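Local coordinates for TCR beta chain (Gallus gallus, PDB 6LIR), which pairs with the alpha chain to form the chicken alpha-beta T-cell receptor, which probably recognises peptide-MHC antigens as in other vertebrates, at residues B[65-68]-B[69-72]; B[185-189]-B[190-194]. All coordinates share one frame; numbering follows the deposited sequence.

Contact 1: residues B[65-68]-B[69-72]; sequences RSSQ and EVFH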
ATOM      1  N   ARG B  65       5.069 -12.322 -26.127  1.00 46.07           N
ATOM      2  CA  ARG B  65       5.815 -11.075 -26.270  1.00 45.43           C
ATOM      3  C   ARG B  65       5.618 -10.639 -27.715  1.00 48.11           C
ATOM      4  O   ARG B  65       6.369 -11.012 -28.617  1.00 49.21           O
ATOM      5  CB  ARG B  65       7.286 -11.277 -25.920  1.00 43.60           C
ATOM      6  CG  ARG B  65       8.145 -10.037 -26.082  1.00 44.31           C
ATOM      7  CD  ARG B  65       7.980  -9.079 -24.914  1.00 41.73           C
ATOM      8  NE  ARG B  65       8.904  -7.950 -24.997  1.00 37.81           N
ATOM      9  CZ  ARG B  65      10.149  -7.973 -24.534  1.00 42.82           C
ATOM     10  NH1 ARG B  65      10.922  -6.899 -24.647  1.00 37.13           N
ATOM     11  NH2 ARG B  65      10.622  -9.072 -23.961  1.00 45.89           N
ATOM     12  N   SER B  66       4.567  -9.838 -27.931  1.00 49.93           N
ATOM     13  CA  SER B  66       4.165  -9.460 -29.280  1.00 50.76           C
ATOM     14  C   SER B  66       5.151  -8.492 -29.918  1.00 51.66           C
ATOM     15  O   SER B  66       5.259  -8.441 -31.149  1.00 54.45           O
ATOM     16  CB  SER B  66       2.760  -8.855 -29.259  1.00 52.29           C
ATOM     17  OG  SER B  66       2.714  -7.696 -28.443  1.00 52.31           O
ATOM     18  N   SER B  67       5.859  -7.712 -29.110  1.00 48.30           N
ATOM     19  CA  SER B  67       6.829  -6.753 -29.620  1.00 44.00           C
ATOM     20  C   SER B  67       7.770  -6.393 -28.483  1.00 47.49           C
ATOM     21  O   SER B  67       7.580  -6.810 -27.338  1.00 48.25           O
ATOM     22  CB  SER B  67       6.139  -5.505 -30.180  1.00 49.45           C
ATOM     23  OG  SER B  67       5.461  -4.806 -29.149  1.00 51.38           O
ATOM     24  N   GLN B  68       8.791  -5.600 -28.818  1.00 48.27           N
ATOM     25  CA  GLN B  68       9.763  -5.171 -27.818  1.00 47.95           C
ATOM     26  C   GLN B  68       9.101  -4.440 -26.655  1.00 49.16           C
ATOM     27  O   GLN B  68       9.572  -4.535 -25.514  1.00 46.67           O
ATOM     28  CB  GLN B  68      10.821  -4.285 -28.480  1.00 48.22           C
ATOM     29  CG  GLN B  68      11.894  -3.746 -27.546  1.00 50.89           C
ATOM     30  CD  GLN B  68      12.965  -4.771 -27.204  1.00 58.68           C
ATOM     31  OE1 GLN B  68      12.721  -5.979 -27.228  1.00 55.36           O
ATOM     32  NE2 GLN B  68      14.161  -4.290 -26.881  1.00 56.72           N
ATOM     33  N   GLU B  69       8.000  -3.735 -26.911  1.00 46.89           N
ATOM     34  CA  GLU B  69       7.389  -2.877 -25.903  1.00 47.16           C
ATOM     35  C   GLU B  69       6.329  -3.575 -25.061  1.00 43.33           C
ATOM     36  O   GLU B  69       6.012  -3.089 -23.970  1.00 44.42           O
ATOM     37  CB  GLU B  69       6.753  -1.644 -26.565  1.00 44.58           C
ATOM     38  CG  GLU B  69       7.731  -0.740 -27.297  1.00 51.09           C
ATOM     39  CD  GLU B  69       8.007  -1.208 -28.714  1.00 54.88           C
ATOM     40  OE1 GLU B  69       8.902  -0.633 -29.370  1.00 59.37           O
ATOM     41  OE2 GLU B  69       7.330  -2.155 -29.167  1.00 53.58           O
ATOM     42  N   VAL B  70       5.783  -4.699 -25.521  1.00 39.80           N
ATOM     43  CA  VAL B  70       4.534  -5.231 -24.991  1.00 45.26           C
ATOM     44  C   VAL B  70       4.709  -6.707 -24.666  1.00 46.99           C
ATOM     45  O   VAL B  70       5.172  -7.485 -25.509  1.00 42.39           O
ATOM     46  CB  VAL B  70       3.370  -5.042 -25.985  1.00 44.38           C
ATOM     47  CG1 VAL B  70       2.078  -5.587 -25.397  1.00 44.61           C
ATOM     48  CG2 VAL B  70       3.215  -3.579 -26.356  1.00 44.19           C
ATOM     49  N   PHE B  71       4.294  -7.096 -23.461  1.00 37.62           N
ATOM     50  CA  PHE B  71       4.337  -8.484 -23.014  1.00 39.61           C
ATOM     51  C   PHE B  71       2.969  -8.825 -22.439  1.00 41.16           C
ATOM     52  O   PHE B  71       2.568  -8.266 -21.411  1.00 38.66           O
ATOM     53  CB  PHE B  71       5.439  -8.687 -21.973  1.00 40.61           C
ATOM     54  CG  PHE B  71       5.717 -10.125 -21.646  1.00 39.72           C
ATOM     55  CD1 PHE B  71       5.505 -11.121 -22.584  1.00 41.66           C
ATOM     56  CD2 PHE B  71       6.202 -10.478 -20.396  1.00 39.90           C
ATOM     57  CE1 PHE B  71       5.770 -12.447 -22.282  1.00 44.71           C
ATOM     58  CE2 PHE B  71       6.467 -11.800 -20.086  1.00 40.49           C
ATOM     59  CZ  PHE B  71       6.251 -12.787 -21.029  1.00 41.01           C
ATOM     60  N   HIS B  72       2.262  -9.743 -23.094  1.00 37.09           N
ATOM     61  CA  HIS B  72       0.913 -10.115 -22.694  1.00 38.12           C
ATOM     62  C   HIS B  72       0.936 -11.314 -21.760  1.00 41.88           C
ATOM     63  O   HIS B  72       1.665 -12.281 -21.989  1.00 43.45           O
ATOM     64  CB  HIS B  72       0.059 -10.458 -23.918  1.00 41.66           C
ATOM     65  CG  HIS B  72      -0.077  -9.340 -24.900  1.00 43.33           C
ATOM     66  ND1 HIS B  72      -0.968  -8.304 -24.728  1.00 45.12           N
ATOM     67  CD2 HIS B  72       0.557  -9.101 -26.072  1.00 48.59           C
ATOM     68  CE1 HIS B  72      -0.872  -7.470 -25.750  1.00 48.26           C
ATOM     69  NE2 HIS B  72       0.046  -7.931 -26.579  1.00 48.09           N
TER
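Arg-65 and Phe-71 cross at about a right angle, with Arg-65 CB 3.8 Å from Phe-71 CD1. Beyond this point Arg-65 CD passes 3.3 Å from Val-70 O, which lies at the guanidinium edge. A bend at chi2 (79°) turns the arginine over the hairpin turn. There Arg-65 NH1 gives a nearly straight bond (164°) of 2.9 Å to Gln-68 O, which lies in the guanidinium plane, and NE adds a weak one to Ser-67 O. A leucine here would probably leave both carbonyls without their cationic donor and the turn less firmly held. Ser-66 OG takes a weak, bent bond from His-72 NE2 (3.3 Å) at the imidazole edge, while Val-70 CG1 sits over one ring face, displaced toward the rim. Ser-67 O also accepts weakly from Val-70 N (3.3 Å), and Gln-68 and Glu-69 have the backbone angles of a type I beta turn. Ser-67 OG donates to Glu-69 OE2 (3.2 Å), nearly along the carboxylate C-O axis, because Glu-69 bends back at chi2 (84°). Gln-68 leads its amide away from the turn, NE2 bonding to Asn-25 and Asp-27. The hairpin joins strands 61-67 and 70-75, the D and E strands of the V domain. Arg-65 NH2 reaches Ser-46 OG and Asp-27 O; Phe-71 packs on Trp-31 and Met-29 of strand 28-34, and His-72 ND1 bonds to Ser-19 of strand 16-21, which flanks strand 70-75.

Contact 2: residues B[185-189]-B[190-194]; sequences LRISA and QEWFN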
ATOM      1  N   LEU B 185      -7.185  12.771   5.467  1.00 34.67           N
ATOM      2  CA  LEU B 185      -6.282  13.856   5.099  1.00 37.25           C
ATOM      3  C   LEU B 185      -6.309  14.879   6.227  1.00 38.21           C
ATOM      4  O   LEU B 185      -7.336  15.525   6.460  1.00 36.42           O
ATOM      5  CB  LEU B 185      -6.689  14.489   3.769  1.00 36.77           C
ATOM      6  CG  LEU B 185      -6.073  15.853   3.438  1.00 39.85           C
ATOM      7  CD1 LEU B 185      -4.549  15.779   3.396  1.00 38.43           C
ATOM      8  CD2 LEU B 185      -6.626  16.403   2.123  1.00 37.66           C
ATOM      9  N   ARG B 186      -5.189  15.020   6.929  1.00 37.48           N
ATOM     10  CA  ARG B 186      -5.064  15.992   8.009  1.00 38.23           C
ATOM     11  C   ARG B 186      -4.305  17.212   7.507  1.00 40.78           C
ATOM     12  O   ARG B 186      -3.202  17.081   6.966  1.00 39.75           O
ATOM     13  CB  ARG B 186      -4.362  15.389   9.228  1.00 35.41           C
ATOM     14  CG  ARG B 186      -4.592  16.200  10.508  1.00 34.35           C
ATOM     15  CD  ARG B 186      -4.126  15.481  11.768  1.00 35.84           C
ATOM     16  NE  ARG B 186      -4.803  16.006  12.958  1.00 35.00           N
ATOM     17  CZ  ARG B 186      -4.384  15.824  14.208  1.00 39.72           C
ATOM     18  NH1 ARG B 186      -3.280  15.132  14.447  1.00 37.52           N
ATOM     19  NH2 ARG B 186      -5.071  16.338  15.222  1.00 38.01           N
ATOM     20  N   ILE B 187      -4.908  18.392   7.659  1.00 40.19           N
ATOM     21  CA  ILE B 187      -4.320  19.632   7.172  1.00 43.47           C
ATOM     22  C   ILE B 187      -4.306  20.666   8.292  1.00 44.63           C
ATOM     23  O   ILE B 187      -5.037  20.558   9.279  1.00 46.32           O
ATOM     24  CB  ILE B 187      -5.092  20.183   5.958  1.00 45.42           C
ATOM     25  CG1 ILE B 187      -6.543  20.454   6.357  1.00 41.59           C
ATOM     26  CG2 ILE B 187      -5.026  19.204   4.791  1.00 36.50           C
ATOM     27  CD1 ILE B 187      -7.411  20.927   5.225  1.00 43.92           C
ATOM     28  N   SER B 188      -3.455  21.678   8.122  1.00 42.81           N
ATOM     29  CA  SER B 188      -3.421  22.803   9.046  1.00 47.23           C
ATOM     30  C   SER B 188      -4.744  23.565   9.018  1.00 48.17           C
ATOM     31  O   SER B 188      -5.473  23.551   8.024  1.00 45.23           O
ATOM     32  CB  SER B 188      -2.265  23.740   8.696  1.00 45.20           C
ATOM     33  OG  SER B 188      -2.537  24.432   7.491  1.00 51.01           O
ATOM     34  N   ALA B 189      -5.062  24.218  10.141  1.00 46.36           N
ATOM     35  CA  ALA B 189      -6.263  25.048  10.204  1.00 44.40           C
ATOM     36  C   ALA B 189      -6.254  26.148   9.142  1.00 43.52           C
ATOM     37  O   ALA B 189      -7.291  26.434   8.532  1.00 45.55           O
ATOM     38  CB  ALA B 189      -6.408  25.647  11.603  1.00 42.12           C
ATOM     39  N   GLN B 190      -5.089  26.764   8.897  1.00 49.08           N
ATOM     40  CA  GLN B 190      -4.974  27.799   7.866  1.00 56.29           C
ATOM     41  C   GLN B 190      -5.394  27.275   6.494  1.00 54.83           C
ATOM     42  O   GLN B 190      -6.068  27.978   5.729  1.00 54.65           O
ATOM     43  CB  GLN B 190      -3.559  28.384   7.822  1.00 62.27           C
ATOM     44  CG  GLN B 190      -2.410  27.425   8.058  1.00 68.04           C
ATOM     45  CD  GLN B 190      -2.114  27.250   9.538  1.00 77.87           C
ATOM     46  OE1 GLN B 190      -2.779  26.472  10.222  1.00 79.98           O
ATOM     47  NE2 GLN B 190      -1.138  27.999  10.047  1.00 80.39           N
ATOM     48  N   GLU B 191      -5.015  26.036   6.166  1.00 44.50           N
ATOM     49  CA  GLU B 191      -5.377  25.493   4.862  1.00 46.65           C
ATOM     50  C   GLU B 191      -6.853  25.126   4.819  1.00 44.61           C
ATOM     51  O   GLU B 191      -7.481  25.216   3.761  1.00 44.98           O
ATOM     52  CB  GLU B 191      -4.512  24.271   4.531  1.00 44.23           C
ATOM     53  CG  GLU B 191      -4.778  23.718   3.134  1.00 42.68           C
ATOM     54  CD  GLU B 191      -3.862  22.567   2.719  1.00 47.47           C
ATOM     55  OE1 GLU B 191      -3.068  22.076   3.548  1.00 46.96           O
ATOM     56  OE2 GLU B 191      -3.943  22.147   1.540  1.00 49.40           O
ATOM     57  N   TRP B 192      -7.428  24.737   5.960  1.00 39.93           N
ATOM     58  CA  TRP B 192      -8.845  24.392   5.986  1.00 43.57           C
ATOM     59  C   TRP B 192      -9.721  25.634   5.869  1.00 43.94           C
ATOM     60  O   TRP B 192     -10.785  25.590   5.241  1.00 47.80           O
ATOM     61  CB  TRP B 192      -9.194  23.623   7.260  1.00 35.23           C
ATOM     62  CG  TRP B 192     -10.679  23.522   7.472  1.00 43.95           C
ATOM     63  CD1 TRP B 192     -11.412  24.114   8.462  1.00 42.91           C
ATOM     64  CD2 TRP B 192     -11.615  22.805   6.655  1.00 44.05           C
ATOM     65  NE1 TRP B 192     -12.743  23.800   8.318  1.00 46.55           N
ATOM     66  CE2 TRP B 192     -12.894  22.999   7.218  1.00 42.56           C
ATOM     67  CE3 TRP B 192     -11.494  22.012   5.511  1.00 42.03           C
ATOM     68  CZ2 TRP B 192     -14.045  22.431   6.671  1.00 48.75           C
ATOM     69  CZ3 TRP B 192     -12.639  21.450   4.967  1.00 45.87           C
ATOM     70  CH2 TRP B 192     -13.897  21.660   5.548  1.00 44.74           C
ATOM     71  N   PHE B 193      -9.305  26.749   6.474  1.00 44.71           N
ATOM     72  CA  PHE B 193     -10.134  27.955   6.509  1.00 48.92           C
ATOM     73  C   PHE B 193      -9.855  28.805   5.268  1.00 53.34           C
ATOM     74  O   PHE B 193      -9.322  29.914   5.322  1.00 53.78           O
ATOM     75  CB  PHE B 193      -9.888  28.735   7.793  1.00 49.50           C
ATOM     76  CG  PHE B 193     -10.629  28.190   8.977  1.00 51.73           C
ATOM     77  CD1 PHE B 193     -12.003  28.025   8.937  1.00 50.47           C
ATOM     78  CD2 PHE B 193      -9.949  27.834  10.129  1.00 43.34           C
ATOM     79  CE1 PHE B 193     -12.687  27.518  10.025  1.00 48.77           C
ATOM     80  CE2 PHE B 193     -10.627  27.326  11.217  1.00 47.72           C
ATOM     81  CZ  PHE B 193     -11.997  27.166  11.166  1.00 46.71           C
ATOM     82  N   ASN B 194     -10.247  28.245   4.130  1.00 57.20           N
ATOM     83  CA  ASN B 194     -10.177  28.884   2.826  1.00 52.77           C
ATOM     84  C   ASN B 194     -11.306  28.304   1.984  1.00 56.38           C
ATOM     85  O   ASN B 194     -11.225  27.146   1.551  1.00 56.72           O
ATOM     86  CB  ASN B 194      -8.811  28.638   2.178  1.00 53.77           C
ATOM     87  CG  ASN B 194      -8.601  29.441   0.902  1.00 55.45           C
ATOM     88  OD1 ASN B 194      -9.554  29.881   0.256  1.00 58.85           O
ATOM     89  ND2 ASN B 194      -7.339  29.624   0.527  1.00 54.53           N
TER
HETATM   90  O   HOH W   1      -1.985  21.712   5.733  1.00 49.19           O
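Ser-188 O accepts from Trp-192 N at 3.1 Å, in its carbonyl plane, and Ala-189 O from Phe-193 N at 2.9 Å, nearly end-on: two helical i to i+4 bonds that open a single short turn directly off strand 185-188. Phe-193 then leaves helical geometry as the centre of an inverse gamma turn. Ser-188 is the N-cap. With chi1 at 71°, its OG lies between backbone N and carbonyl carbon and accepts from Glu-191 N (3.2 Å, 152°). In the other direction a water links the two residues, accepting from Ser-188 N (2.8 Å) and donating to Glu-191 OE1. This helix links the E and F strands, 178-188 and 198-207, of the C1-type immunoglobulin domain, carrying the chain from one sheet of the sandwich to the other. Gln-190 folds back over the cap, its CG coming doubtfully close to Ser-188 OG (3.0 Å). Glu-191, extended beyond CG, crosses Ile-187 at about a right angle, OE1 resting 3.7 Å from Ile-187 CB while OE2 forms a salt bridge with Arg-162. Ile-187 CD1 meets Trp-192 CB at 3.8 Å, at the indole edge. The indole packs against Ala-137 and Leu-139 of strand 136-146 and Ile-131 of helix 128-134; its CD1 stands over the centre of one face of the Phe-193 ring. Toward the other subunit, Ser-188 packs on Ala-157 of the TCR alpha chain and Arg-186 forms a salt bridge with its Asp-135.

How the contacts relate
The two contacts lie on opposite sides of the chain's centre, one in each immunoglobulin domain, their centres 47 Å apart and their nearest atoms about 35 Å apart; they share no strand. Both are local, partly buried chain reversals, each with a buried aromatic residue, Phe-71 in contact 1 and Trp-192 in contact 2, whereas Phe-193 of contact 2 is exposed. Contact 1 reverses the chain within one sheet, and side-chain hydrogen bonds, chiefly from a buried arginine, hold its turn. Contact 2 begins the passage between two sheets; there backbone helix bonds, a serine cap and a water predominate, while the buried Ile-187 and Trp-192 pack together. The alpha chain borders contact 2, whereas no other chain of the assembly touches contact 1.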